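Long-range contacts in uncharacterized protein (PDB 4JZA), which probably hydrolyses the 3-phosphate of phosphatidylinositol 3-phosphate, acting as a Legionella phosphoinositide phosphatase in lipid metabolism at the pathogen-host interface: residues H377-D382 against L442-L447; H394-L399 against R449-R454; Q415-P420 against N464-N469; I421-Y426 against P436-D441; R372-H377 against D555-E560. One frame throughout, in Å; residues are numbered along the deposited sequence.

Contact 1 of 5, residues H377-D382 against L442-L447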
# COMPACT_ATOMS: atom_id res chain seq x y z
N HIS A 377 10.76 8.08 1.17
CA HIS A 377 11.66 8.68 0.21
C HIS A 377 10.90 9.73 -0.58
O HIS A 377 9.78 9.53 -0.86
CB HIS A 377 12.23 7.62 -0.75
CG HIS A 377 13.51 8.04 -1.40
ND1 HIS A 377 13.54 8.71 -2.60
CD2 HIS A 377 14.79 7.95 -0.99
CE1 HIS A 377 14.78 8.99 -2.91
NE2 HIS A 377 15.57 8.52 -1.96
N ILE A 378 11.50 10.86 -0.91
CA ILE A 378 10.78 11.95 -1.62
C ILE A 378 10.28 11.56 -3.01
O ILE A 378 9.32 12.13 -3.52
CB ILE A 378 11.66 13.23 -1.76
CG1 ILE A 378 13.04 12.90 -2.35
CG2 ILE A 378 11.86 13.92 -0.42
CD1 ILE A 378 13.70 14.11 -2.97
N ALA A 379 10.92 10.57 -3.62
CA ALA A 379 10.53 10.11 -4.94
C ALA A 379 9.62 8.92 -4.79
O ALA A 379 9.70 8.19 -3.78
CB ALA A 379 11.75 9.73 -5.75
N THR A 380 8.76 8.69 -5.76
CA THR A 380 7.76 7.62 -5.59
C THR A 380 8.07 6.37 -6.41
O THR A 380 8.13 6.42 -7.62
CB THR A 380 6.34 8.13 -5.83
OG1 THR A 380 5.46 7.01 -5.91
CG2 THR A 380 6.25 8.95 -7.11
N ARG A 381 8.30 5.26 -5.73
CA ARG A 381 8.41 3.95 -6.39
C ARG A 381 7.13 3.54 -7.16
O ARG A 381 7.19 2.70 -8.04
CB ARG A 381 8.73 2.85 -5.35
CG ARG A 381 7.58 2.57 -4.39
CD ARG A 381 7.85 1.38 -3.48
NE ARG A 381 8.17 0.19 -4.26
CZ ARG A 381 8.95 -0.83 -3.85
NH1 ARG A 381 9.54 -0.85 -2.64
NH2 ARG A 381 9.18 -1.84 -4.70
N ASP A 382 6.00 4.13 -6.82
CA ASP A 382 4.74 3.79 -7.45
C ASP A 382 4.56 4.47 -8.83
O ASP A 382 3.68 4.09 -9.62
CB ASP A 382 3.55 4.16 -6.53
CG ASP A 382 3.43 3.26 -5.27
OD1 ASP A 382 4.19 2.27 -5.11
OD2 ASP A 382 2.53 3.54 -4.43
N LEU A 442 17.62 2.45 -7.22
CA LEU A 442 18.46 3.21 -8.15
C LEU A 442 17.67 4.36 -8.81
O LEU A 442 18.13 5.52 -8.88
CB LEU A 442 19.12 2.31 -9.20
CG LEU A 442 19.86 3.04 -10.34
CD1 LEU A 442 21.08 3.81 -9.83
CD2 LEU A 442 20.27 2.10 -11.46
N ASP A 443 16.46 4.06 -9.25
CA ASP A 443 15.57 5.11 -9.76
C ASP A 443 15.29 6.16 -8.72
O ASP A 443 15.40 7.34 -8.99
CB ASP A 443 14.25 4.51 -10.31
CG ASP A 443 14.43 3.83 -11.69
OD1 ASP A 443 15.28 4.25 -12.53
OD2 ASP A 443 13.72 2.85 -11.93
N LEU A 444 14.97 5.75 -7.51
CA LEU A 444 14.72 6.74 -6.44
C LEU A 444 15.94 7.63 -6.18
O LEU A 444 15.82 8.83 -6.06
CB LEU A 444 14.32 6.05 -5.13
CG LEU A 444 13.11 5.14 -5.20
CD1 LEU A 444 12.72 4.60 -3.83
CD2 LEU A 444 11.96 5.86 -5.83
N TYR A 445 17.13 7.04 -6.10
CA TYR A 445 18.34 7.81 -5.95
C TYR A 445 18.39 8.90 -7.00
O TYR A 445 18.48 10.07 -6.63
CB TYR A 445 19.54 6.92 -6.10
CG TYR A 445 20.89 7.57 -5.87
CD1 TYR A 445 21.15 8.84 -6.26
CD2 TYR A 445 21.91 6.87 -5.30
CE1 TYR A 445 22.38 9.39 -6.06
CE2 TYR A 445 23.13 7.42 -5.10
CZ TYR A 445 23.34 8.70 -5.49
OH TYR A 445 24.54 9.31 -5.33
N LYS A 446 18.31 8.56 -8.29
CA LYS A 446 18.47 9.59 -9.33
C LYS A 446 17.36 10.63 -9.25
O LYS A 446 17.62 11.82 -9.45
CB LYS A 446 18.50 9.03 -10.73
CG LYS A 446 19.57 8.01 -11.00
CD LYS A 446 19.19 7.23 -12.27
CE LYS A 446 20.24 6.20 -12.61
NZ LYS A 446 19.71 5.16 -13.54
N LEU A 447 16.14 10.20 -8.95
CA LEU A 447 15.01 11.12 -8.87
C LEU A 447 15.22 12.16 -7.80
O LEU A 447 14.84 13.32 -7.99
CB LEU A 447 13.70 10.39 -8.64
CG LEU A 447 13.26 9.71 -9.93
CD1 LEU A 447 12.28 8.58 -9.63
CD2 LEU A 447 12.67 10.69 -10.95

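Contact 2 of 5, residues H394-L399 against R449-R454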
# COMPACT_ATOMS: atom_id res chain seq x y z
N HIS A 394 5.83 14.93 -7.87
CA HIS A 394 6.05 14.19 -6.61
C HIS A 394 7.37 14.53 -5.90
O HIS A 394 7.38 14.90 -4.71
CB HIS A 394 5.96 12.68 -6.85
CG HIS A 394 4.57 12.19 -7.04
ND1 HIS A 394 3.90 11.46 -6.08
CD2 HIS A 394 3.69 12.34 -8.06
CE1 HIS A 394 2.69 11.16 -6.52
NE2 HIS A 394 2.53 11.69 -7.71
N SER A 395 8.49 14.39 -6.60
CA SER A 395 9.76 14.66 -5.96
C SER A 395 9.90 16.12 -5.58
O SER A 395 10.30 16.44 -4.46
CB SER A 395 10.92 14.15 -6.81
OG SER A 395 11.01 14.85 -8.03
N ASP A 396 9.52 17.03 -6.46
CA ASP A 396 9.64 18.47 -6.14
C ASP A 396 8.77 18.82 -4.94
O ASP A 396 9.23 19.43 -3.97
CB ASP A 396 9.18 19.40 -7.29
CG ASP A 396 10.10 19.39 -8.53
OD1 ASP A 396 11.34 19.17 -8.44
OD2 ASP A 396 9.54 19.65 -9.63
N SER A 397 7.50 18.50 -5.06
CA SER A 397 6.53 18.88 -4.08
C SER A 397 6.90 18.28 -2.75
O SER A 397 6.75 18.94 -1.73
CB SER A 397 5.09 18.49 -4.48
OG SER A 397 4.48 19.42 -5.40
N ASN A 398 7.41 17.05 -2.77
CA ASN A 398 7.80 16.35 -1.52
C ASN A 398 9.10 16.91 -0.93
O ASN A 398 9.22 17.14 0.28
CB ASN A 398 7.93 14.83 -1.73
CG ASN A 398 6.59 14.13 -1.81
OD1 ASN A 398 5.57 14.65 -1.36
ND2 ASN A 398 6.58 12.95 -2.40
N LEU A 399 10.07 17.17 -1.79
CA LEU A 399 11.27 17.84 -1.31
C LEU A 399 10.94 19.18 -0.63
O LEU A 399 11.43 19.44 0.44
CB LEU A 399 12.24 18.04 -2.46
CG LEU A 399 13.52 18.78 -2.12
CD1 LEU A 399 14.26 18.05 -0.97
CD2 LEU A 399 14.36 18.86 -3.40
N ARG A 449 18.29 13.25 -6.60
CA ARG A 449 19.39 14.09 -7.06
C ARG A 449 18.88 15.16 -7.95
O ARG A 449 19.23 16.34 -7.78
CB ARG A 449 20.38 13.26 -7.85
CG ARG A 449 21.21 12.31 -7.00
CD ARG A 449 22.45 13.01 -6.48
NE ARG A 449 22.99 12.36 -5.29
CZ ARG A 449 24.04 12.80 -4.62
NH1 ARG A 449 24.67 13.90 -5.01
NH2 ARG A 449 24.44 12.15 -3.54
N SER A 450 18.07 14.76 -8.93
CA SER A 450 17.48 15.71 -9.87
C SER A 450 16.68 16.77 -9.13
O SER A 450 16.82 17.95 -9.41
CB SER A 450 16.56 15.01 -10.86
OG SER A 450 17.27 14.08 -11.67
N ALA A 451 15.85 16.34 -8.18
CA ALA A 451 15.00 17.26 -7.44
C ALA A 451 15.77 18.30 -6.67
O ALA A 451 15.39 19.47 -6.66
CB ALA A 451 14.11 16.48 -6.50
N VAL A 452 16.85 17.87 -6.01
CA VAL A 452 17.72 18.77 -5.26
C VAL A 452 18.41 19.73 -6.22
O VAL A 452 18.53 20.89 -5.90
CB VAL A 452 18.78 18.00 -4.42
CG1 VAL A 452 19.82 18.93 -3.79
CG2 VAL A 452 18.09 17.20 -3.33
N GLU A 453 18.87 19.24 -7.37
CA GLU A 453 19.39 20.11 -8.44
C GLU A 453 18.42 21.22 -8.83
O GLU A 453 18.82 22.35 -8.97
CB GLU A 453 19.77 19.32 -9.73
CG GLU A 453 21.27 19.09 -9.97
CD GLU A 453 22.05 20.39 -10.17
OE1 GLU A 453 23.16 20.59 -9.58
OE2 GLU A 453 21.54 21.23 -10.93
N ARG A 454 17.14 20.90 -9.01
CA ARG A 454 16.17 21.89 -9.49
C ARG A 454 15.89 22.95 -8.45
O ARG A 454 15.49 24.07 -8.78
CB ARG A 454 14.87 21.23 -9.90
CG ARG A 454 14.96 20.36 -11.15
CD ARG A 454 13.62 19.77 -11.51
NE ARG A 454 13.79 18.35 -11.72
CZ ARG A 454 13.26 17.39 -10.95
NH1 ARG A 454 12.46 17.68 -9.94
NH2 ARG A 454 13.51 16.12 -11.23

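Contact 3 of 5, residues Q415-P420 against N464-N469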
# COMPACT_ATOMS: atom_id res chain seq x y z
N GLN A 415 19.46 13.03 4.12
CA GLN A 415 20.17 11.80 4.36
C GLN A 415 19.31 10.61 3.98
O GLN A 415 18.30 10.35 4.61
CB GLN A 415 20.58 11.71 5.82
CG GLN A 415 21.64 10.67 6.10
CD GLN A 415 21.79 10.40 7.58
OE1 GLN A 415 20.83 10.05 8.25
NE2 GLN A 415 22.99 10.56 8.08
N THR A 416 19.72 9.88 2.95
CA THR A 416 18.94 8.75 2.50
C THR A 416 19.65 7.44 2.80
O THR A 416 20.85 7.31 2.61
CB THR A 416 18.66 8.82 0.99
OG1 THR A 416 19.89 8.71 0.27
CG2 THR A 416 17.99 10.12 0.64
N LEU A 417 18.88 6.48 3.27
CA LEU A 417 19.40 5.16 3.57
C LEU A 417 18.85 4.15 2.59
O LEU A 417 18.01 3.35 2.93
CB LEU A 417 19.03 4.78 5.00
CG LEU A 417 19.51 5.78 6.04
CD1 LEU A 417 18.99 5.45 7.43
CD2 LEU A 417 21.02 5.87 6.05
N ILE A 418 19.34 4.20 1.35
CA ILE A 418 18.89 3.28 0.33
C ILE A 418 20.06 2.69 -0.44
O ILE A 418 21.16 3.20 -0.38
CB ILE A 418 17.88 3.94 -0.63
CG1 ILE A 418 18.60 4.86 -1.62
CG2 ILE A 418 16.83 4.70 0.14
CD1 ILE A 418 17.65 5.59 -2.53
N SER A 419 19.80 1.61 -1.16
CA SER A 419 20.86 0.87 -1.83
C SER A 419 20.60 0.62 -3.30
O SER A 419 20.07 -0.42 -3.68
CB SER A 419 21.09 -0.45 -1.12
OG SER A 419 21.19 -0.26 0.27
N PRO A 420 20.98 1.58 -4.13
CA PRO A 420 20.88 1.47 -5.59
C PRO A 420 21.62 0.25 -6.07
O PRO A 420 22.72 0.01 -5.59
CB PRO A 420 21.60 2.71 -6.10
CG PRO A 420 21.56 3.65 -4.96
CD PRO A 420 21.62 2.83 -3.72
N ASN A 464 23.50 12.97 1.50
CA ASN A 464 24.31 11.81 1.82
C ASN A 464 23.46 10.59 1.72
O ASN A 464 22.36 10.57 2.21
CB ASN A 464 24.91 11.96 3.21
CG ASN A 464 25.81 13.20 3.33
OD1 ASN A 464 25.34 14.34 3.37
ND2 ASN A 464 27.11 12.96 3.35
N ASN A 465 23.96 9.59 1.01
CA ASN A 465 23.31 8.30 0.90
C ASN A 465 24.18 7.17 1.45
O ASN A 465 25.36 7.12 1.12
CB ASN A 465 23.02 7.96 -0.54
CG ASN A 465 22.26 6.68 -0.66
OD1 ASN A 465 22.77 5.69 -1.16
ND2 ASN A 465 21.08 6.68 -0.10
N HIS A 466 23.59 6.26 2.22
CA HIS A 466 24.32 5.17 2.85
C HIS A 466 23.77 3.85 2.47
O HIS A 466 22.79 3.37 3.05
CB HIS A 466 24.32 5.32 4.34
CG HIS A 466 25.01 6.57 4.77
ND1 HIS A 466 26.35 6.77 4.58
CD2 HIS A 466 24.52 7.70 5.31
CE1 HIS A 466 26.67 7.97 5.02
NE2 HIS A 466 25.57 8.55 5.48
N PRO A 467 24.40 3.25 1.46
CA PRO A 467 23.93 1.98 1.01
C PRO A 467 24.46 0.98 1.97
O PRO A 467 25.43 1.26 2.64
CB PRO A 467 24.58 1.85 -0.37
CG PRO A 467 25.79 2.70 -0.33
CD PRO A 467 25.45 3.82 0.60
N TYR A 468 23.79 -0.14 2.09
CA TYR A 468 24.29 -1.29 2.86
C TYR A 468 23.52 -2.53 2.34
O TYR A 468 22.42 -2.86 2.80
CB TYR A 468 24.17 -1.09 4.39
CG TYR A 468 24.81 -2.23 5.14
CD1 TYR A 468 26.15 -2.52 4.94
CD2 TYR A 468 24.09 -3.05 6.00
CE1 TYR A 468 26.76 -3.59 5.57
CE2 TYR A 468 24.70 -4.12 6.65
CZ TYR A 468 26.03 -4.38 6.42
OH TYR A 468 26.69 -5.40 7.02
N ASN A 469 24.11 -3.19 1.35
CA ASN A 469 23.43 -4.24 0.61
C ASN A 469 24.42 -5.33 0.12
O ASN A 469 25.63 -5.09 -0.02
CB ASN A 469 22.68 -3.60 -0.56
CG ASN A 469 21.70 -4.56 -1.21
OD1 ASN A 469 21.06 -5.40 -0.53
ND2 ASN A 469 21.61 -4.48 -2.55

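Contact 4 of 5, residues I421-Y426 against P436-D441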
# COMPACT_ATOMS: atom_id res chain seq x y z
N ILE A 421 21.03 -0.51 -6.98
CA ILE A 421 21.65 -1.72 -7.54
C ILE A 421 21.20 -1.81 -8.99
O ILE A 421 19.99 -1.77 -9.23
CB ILE A 421 21.24 -2.97 -6.72
CG1 ILE A 421 21.91 -4.23 -7.26
CG2 ILE A 421 19.72 -3.19 -6.66
CD1 ILE A 421 23.19 -4.56 -6.52
N HIS A 422 22.13 -1.84 -9.95
CA HIS A 422 21.78 -2.00 -11.38
C HIS A 422 21.24 -3.42 -11.64
O HIS A 422 21.49 -4.36 -10.87
CB HIS A 422 22.96 -1.74 -12.33
CG HIS A 422 23.23 -0.29 -12.60
ND1 HIS A 422 22.73 0.39 -13.71
CD2 HIS A 422 23.98 0.61 -11.92
CE1 HIS A 422 23.15 1.64 -13.68
NE2 HIS A 422 23.91 1.80 -12.60
N ALA A 423 20.51 -3.58 -12.75
CA ALA A 423 20.00 -4.88 -13.13
C ALA A 423 21.11 -5.91 -13.41
O ALA A 423 20.93 -7.09 -13.19
CB ALA A 423 19.09 -4.75 -14.33
N THR A 424 22.26 -5.47 -13.87
CA THR A 424 23.34 -6.42 -14.16
C THR A 424 24.01 -7.01 -12.92
O THR A 424 24.76 -7.98 -13.03
CB THR A 424 24.40 -5.77 -15.09
OG1 THR A 424 24.74 -4.47 -14.59
CG2 THR A 424 23.83 -5.63 -16.51
N GLU A 425 23.74 -6.45 -11.74
CA GLU A 425 24.36 -6.89 -10.48
C GLU A 425 23.40 -7.53 -9.45
O GLU A 425 23.87 -8.16 -8.49
CB GLU A 425 25.07 -5.70 -9.86
CG GLU A 425 26.02 -5.01 -10.83
CD GLU A 425 26.46 -3.63 -10.35
OE1 GLU A 425 25.64 -2.84 -9.79
OE2 GLU A 425 27.66 -3.33 -10.55
N TYR A 426 22.08 -7.39 -9.66
CA TYR A 426 21.07 -7.73 -8.66
C TYR A 426 20.81 -9.24 -8.47
O TYR A 426 20.32 -9.94 -9.39
CB TYR A 426 19.74 -6.98 -8.94
CG TYR A 426 18.57 -7.39 -8.03
CD1 TYR A 426 18.65 -7.24 -6.64
CD2 TYR A 426 17.43 -7.97 -8.55
CE1 TYR A 426 17.60 -7.63 -5.82
CE2 TYR A 426 16.40 -8.37 -7.74
CZ TYR A 426 16.48 -8.19 -6.37
OH TYR A 426 15.44 -8.60 -5.57
N PRO A 436 11.36 -10.64 -7.39
CA PRO A 436 11.99 -10.94 -8.67
C PRO A 436 12.31 -9.66 -9.45
O PRO A 436 13.23 -9.68 -10.25
CB PRO A 436 10.95 -11.80 -9.42
CG PRO A 436 9.83 -12.04 -8.46
CD PRO A 436 9.92 -10.97 -7.40
N THR A 437 11.61 -8.56 -9.21
CA THR A 437 11.89 -7.31 -9.94
C THR A 437 13.07 -6.46 -9.34
O THR A 437 13.49 -6.67 -8.21
CB THR A 437 10.61 -6.45 -10.10
OG1 THR A 437 10.05 -6.23 -8.81
CG2 THR A 437 9.58 -7.16 -10.97
N LEU A 438 13.61 -5.53 -10.11
CA LEU A 438 14.69 -4.66 -9.66
C LEU A 438 14.12 -3.73 -8.59
O LEU A 438 13.05 -3.14 -8.77
CB LEU A 438 15.25 -3.83 -10.82
CG LEU A 438 16.54 -3.08 -10.52
CD1 LEU A 438 17.68 -4.06 -10.33
CD2 LEU A 438 16.92 -2.05 -11.58
N PRO A 439 14.81 -3.64 -7.44
CA PRO A 439 14.39 -2.68 -6.45
C PRO A 439 14.44 -1.27 -7.02
O PRO A 439 15.26 -0.95 -7.91
CB PRO A 439 15.43 -2.84 -5.33
CG PRO A 439 15.92 -4.22 -5.45
CD PRO A 439 15.83 -4.56 -6.92
N PRO A 440 13.57 -0.41 -6.50
CA PRO A 440 13.42 0.94 -7.03
C PRO A 440 14.55 1.86 -6.61
O PRO A 440 14.72 2.93 -7.17
CB PRO A 440 12.12 1.39 -6.39
CG PRO A 440 12.09 0.66 -5.05
CD PRO A 440 12.69 -0.67 -5.33
N ASP A 441 15.33 1.43 -5.63
CA ASP A 441 16.40 2.25 -5.03
C ASP A 441 17.21 3.04 -6.09
O ASP A 441 17.47 4.20 -5.88
CB ASP A 441 17.37 1.42 -4.12
CG ASP A 441 16.67 0.70 -2.92
OD1 ASP A 441 15.67 -0.00 -3.15
OD2 ASP A 441 17.14 0.78 -1.74

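Contact 5 of 5, residues R372-H377 against D555-E560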
# COMPACT_ATOMS: atom_id res chain seq x y z
N ARG A 372 14.00 16.05 14.55
CA ARG A 372 14.64 15.43 13.41
C ARG A 372 13.48 14.88 12.58
O ARG A 372 12.63 14.14 13.08
CB ARG A 372 15.62 14.33 13.84
CG ARG A 372 16.85 14.89 14.55
CD ARG A 372 17.05 14.27 15.93
NE ARG A 372 17.42 12.88 15.81
CZ ARG A 372 17.26 11.97 16.76
NH1 ARG A 372 16.73 12.27 17.94
NH2 ARG A 372 17.64 10.72 16.52
N TYR A 373 13.45 15.25 11.31
CA TYR A 373 12.31 14.97 10.45
C TYR A 373 12.48 13.74 9.57
O TYR A 373 13.55 13.48 9.05
CB TYR A 373 11.98 16.21 9.62
CG TYR A 373 11.67 17.42 10.46
CD1 TYR A 373 12.68 18.19 11.00
CD2 TYR A 373 10.37 17.79 10.73
CE1 TYR A 373 12.41 19.29 11.77
CE2 TYR A 373 10.09 18.90 11.51
CZ TYR A 373 11.12 19.64 12.03
OH TYR A 373 10.86 20.74 12.80
N ARG A 374 11.41 12.97 9.46
CA ARG A 374 11.43 11.70 8.76
C ARG A 374 10.26 11.60 7.79
O ARG A 374 9.21 12.15 8.03
CB ARG A 374 11.33 10.56 9.76
CG ARG A 374 10.25 10.78 10.80
CD ARG A 374 10.28 9.72 11.88
NE ARG A 374 10.50 8.40 11.32
CZ ARG A 374 10.40 7.28 12.01
NH1 ARG A 374 10.07 7.32 13.28
NH2 ARG A 374 10.62 6.12 11.43
N SER A 375 10.47 10.90 6.69
CA SER A 375 9.42 10.65 5.72
C SER A 375 9.79 9.46 4.85
O SER A 375 10.90 8.96 4.92
CB SER A 375 9.16 11.88 4.86
OG SER A 375 9.98 11.90 3.71
N SER A 376 8.85 8.99 4.04
CA SER A 376 9.15 8.07 2.97
C SER A 376 9.95 8.81 1.92
O SER A 376 9.85 10.02 1.79
CB SER A 376 7.87 7.52 2.36
OG SER A 376 7.17 6.74 3.30
N HIS A 377 10.76 8.08 1.17
CA HIS A 377 11.66 8.68 0.21
C HIS A 377 10.90 9.73 -0.58
O HIS A 377 9.78 9.53 -0.86
CB HIS A 377 12.23 7.62 -0.75
CG HIS A 377 13.51 8.04 -1.40
ND1 HIS A 377 13.54 8.71 -2.60
CD2 HIS A 377 14.79 7.95 -0.99
CE1 HIS A 377 14.78 8.99 -2.91
NE2 HIS A 377 15.57 8.52 -1.96
N ASP A 555 12.00 1.79 8.37
CA ASP A 555 12.90 0.68 8.63
C ASP A 555 14.34 1.06 8.93
O ASP A 555 14.73 1.14 10.08
CB ASP A 555 12.80 -0.35 7.52
CG ASP A 555 11.41 -0.92 7.41
OD1 ASP A 555 10.87 -1.34 8.44
OD2 ASP A 555 10.84 -0.94 6.31
N ARG A 556 15.13 1.33 7.91
CA ARG A 556 16.50 1.73 8.13
C ARG A 556 16.52 3.04 8.89
O ARG A 556 17.35 3.26 9.75
CB ARG A 556 17.25 1.84 6.81
CG ARG A 556 17.81 0.51 6.36
CD ARG A 556 18.74 0.65 5.18
NE ARG A 556 20.02 1.21 5.57
CZ ARG A 556 20.99 1.51 4.72
NH1 ARG A 556 20.83 1.28 3.44
NH2 ARG A 556 22.11 2.02 5.16
N LYS A 557 15.57 3.91 8.56
CA LYS A 557 15.43 5.19 9.21
C LYS A 557 15.12 5.05 10.69
O LYS A 557 15.61 5.81 11.50
CB LYS A 557 14.34 6.00 8.53
CG LYS A 557 14.21 7.42 9.03
CD LYS A 557 15.50 8.18 8.83
CE LYS A 557 15.42 9.54 9.49
NZ LYS A 557 16.75 10.20 9.51
N ALA A 558 14.29 4.08 11.03
CA ALA A 558 13.98 3.81 12.42
C ALA A 558 15.22 3.38 13.17
O ALA A 558 15.42 3.73 14.31
CB ALA A 558 12.90 2.75 12.53
N ILE A 559 16.05 2.57 12.52
CA ILE A 559 17.29 2.12 13.10
C ILE A 559 18.27 3.27 13.36
O ILE A 559 18.95 3.29 14.37
CB ILE A 559 17.91 0.98 12.28
CG1 ILE A 559 17.11 -0.29 12.49
CG2 ILE A 559 19.35 0.72 12.67
CD1 ILE A 559 17.25 -1.28 11.37
N GLU A 560 18.35 4.22 12.43
CA GLU A 560 19.21 5.37 12.61
C GLU A 560 18.76 6.20 13.80
O GLU A 560 19.58 6.67 14.57
CB GLU A 560 19.19 6.25 11.37
CG GLU A 560 20.03 7.51 11.50
CD GLU A 560 19.23 8.74 11.92
OE1 GLU A 560 18.16 8.98 11.34
OE2 GLU A 560 19.68 9.46 12.82
O HOH W 1 18.62 11.54 13.70
O HOH W 2 16.49 13.32 10.12

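Contact 1 of 5, residues H377-D382 against L442-L447
The loop that leaves strand 365-374, an inner strand of the mixed sheet in this alpha/beta phosphatase fold, runs across helix 441-454, and His377 and Ala379 make most of the contact. His377 holds CG anti to its backbone N (chi1 -158°), so the imidazole slides past Leu444, the two side chains heading in opposite directions. Leu444 CB sits over one ring face, nearer the rim than the middle, as a CH-pi contact 4.0 Å from the His377 centroid. His377 CE1 also comes within 3.3 Å of Leu444 O. At the ring nitrogen, Ala379 N gives a weak hydrogen bond to His377 ND1 (3.4 Å), which may help orient the imidazole on its own loop. Ala379 CB fits against the helix between Leu447 CB at 3.5 Å and Leu444 CD2 at 3.9 Å. Leu444 CD2 reaches on along the loop to Arg381 N (3.7 Å). Thr380 turns its side chain off the helix; OG1 accepts from Asp382 N in an ST turn and also pairs with Arg343 O. Helix 388-402 closes the far side through His394 on Thr380, while Ser549 at the end of strand 545-549 and Ile418 after strand 412-416 pack on His377.

Contact 2 of 5, residues H394-L399 against R449-R454
Asp396 and Arg454 cross at about a right angle where helices 388-402 and 441-454 pass each other, and their flat ends are turned 76° apart. Only one prong of each group engages: Asp396 OD1 lies in the guanidinium plane of Arg454, while Arg454 NH1 comes at OD1 from above the carboxylate plane, in a salt bridge modelled very short at 2.4 Å. The guanidinium gets there through a bend at chi3 (-130°), which folds it over Ala451 CA, with Ser395 OG at its edge. Below it, Leu399, its CG anti to the backbone N, points CD2 at the other helix, 3.5 Å from Ala451 O and 3.9 Å from Ala451 CB. With the small Ala451 at the closest point, the short axes approach to 9.2 Å, crossing at -62°. Both helices pack on the same sheet face, where Leu399 and Val452 share Leu414 of strand 412-416. Apolar contacts thus lie next to the sheet, and farther from it a single carboxylate-guanidinium bridge would largely offset the two charges at a partly exposed rim.

Contact 3 of 5, residues Q415-P420 against N464-N469
The His466 imidazole is approached at its edge, by Leu417 CD2 and Gln415 NE2, and the Gln415 amide stands 77° to the ring. Glu535 OE1 on helix 524-542 links Gln415 NE2 and His466 NE2, while Gln415 OE1 is held by Gln536 NE2 and His466 ND1 pairs with Thr477 OG1. The other aromatic ring, Tyr468, leads away and stacks on Trp624. The contact is the end of the parallel pairing of strands 412-416 and 462-465, the two joined through helix 441-454 in a beta-alpha-beta crossover at one border of the mixed sheet. Gln415 pairs with Asn464 and Thr416 with Asn465. Thr416 N donates to Asn464 O at 2.8 Å and Thr416 O accepts from His466 N at 3.0 Å, each nearly along the C=O axis. Gln415 and Asn464 lie on the face toward helix 524-542; Thr416 and Asn465 lie on the other, where Thr416 meets His377. Farther along, the chains stay close, as Pro467 CA passes 3.3 Å from Ile418 O and Leu417 CD2 rests 3.8 Å from His466 CB. Ser419 N is held by Asp441 OD2, and Ser419 sets its OG beside its own N, anti to the carbonyl carbon (chi1 -48°). From there Ser419 OG accepts a straight bond from Tyr468 N, 3.2 Å long with 168° at the hydrogen.

Contact 4 of 5, residues I421-Y426 against P436-D441
Two irregular runs pass in opposite directions without a backbone hydrogen bond between them, the nearest CA atoms being those of Ala423 and Leu438 at 6.3 Å. Residues 421-426 curl through a type I beta turn, closed by Glu425 N to His422 O at 3.2 Å, which brings Tyr426 round to face 436-441. Tyr426 has CG anti to its backbone N (chi1 174°), and its ring meets Pro439 tip to tip: Pro439 CD lies over the ring centre, a CH-pi contact 3.7 Å from the Tyr426 centroid and 10° off the normal. Both runs belong to the long connection from strand 412-416 into helix 441-454 in the beta-alpha-beta crossover, so the contact folds this loop onto itself near the surface. Leu438 CD1 wedges between the turn and the tyrosine, 3.4 Å from Ile421 O, 3.7 Å from Ala423 CA and 3.8 Å from Tyr426 CB. Ile421 CG2 reaches Pro439 CG at 4.1 Å. At the ring's far end, Tyr426 OH has hydrogen-bond partners in Leu435 O and Thr432 OG1.

Contact 5 of 5, residues R372-H377 against D555-E560
Strand 372-374 and the start of helix 556-574 lie nearly antiparallel, 167° between their directions, with the short axes 10.6 Å apart and no direct hydrogen bond across. Arg372 and Arg374 both point at the helix, and water takes part in bridging the gap. Water 1 accepts from Arg372 NE at 2.8 Å, in the guanidinium plane, and donates to Glu560 OE2 at 2.5 Å. Water 2 donates to Tyr373 O at 3.1 Å and accepts from Lys557 NZ at 3.2 Å. Lys557 leaves the helix with CG anti to its N (chi1 -174°) and forms a salt bridge to Glu560 OE1 (2.6 Å), met from above the carboxylate plane. Arg374 starts in the crowded position between its N and carbonyl carbon (chi1 46°) and bends at chi3, laying its guanidinium beside Ala558 CA, 4.2 Å from NH2. Arg374 NH1 forms a salt bridge to Asp164 and a hydrogen bond to Gln605, and Arg372 NH1 a salt bridge to Asp565; Gly553 O accepts from Arg374 NH2. Gly553 lies in the connection from strand 545-549 to this helix; that sequence, closing with Arg556 at the helix start, fits the Cys-x5-Arg phosphate-binding loop of cysteine-dependent phosphatases. Arg374 therefore probably helps to steady that loop through Gly553 O, while Glu560, shared by Lys557 and the water on Arg372, would offset part of the positive charge between sheet and helix.

In the fold
From the N terminus, strand 365-374 opens the widest loop, which contact 5 closes 178 residues later at helix 556-574; the other four contacts lie within it, contact 1 starting from the shared His377. Contact 1 closes from the loop after the strand onto helix 441-454, contact 2 from helix 388-402 onto the same helix, and contact 3 from strand 412-416 to strand 462-465. These three cross one another in sequence, while contact 4, a short closure before helix 441-454, nests inside all of them. Contacts 1 and 2 belong to one face of the sheet, contact 5 to the other; contact 3 extends the sheet itself, reaching contact 4 through Ser419 and Asp441 and contact 5 through Arg556.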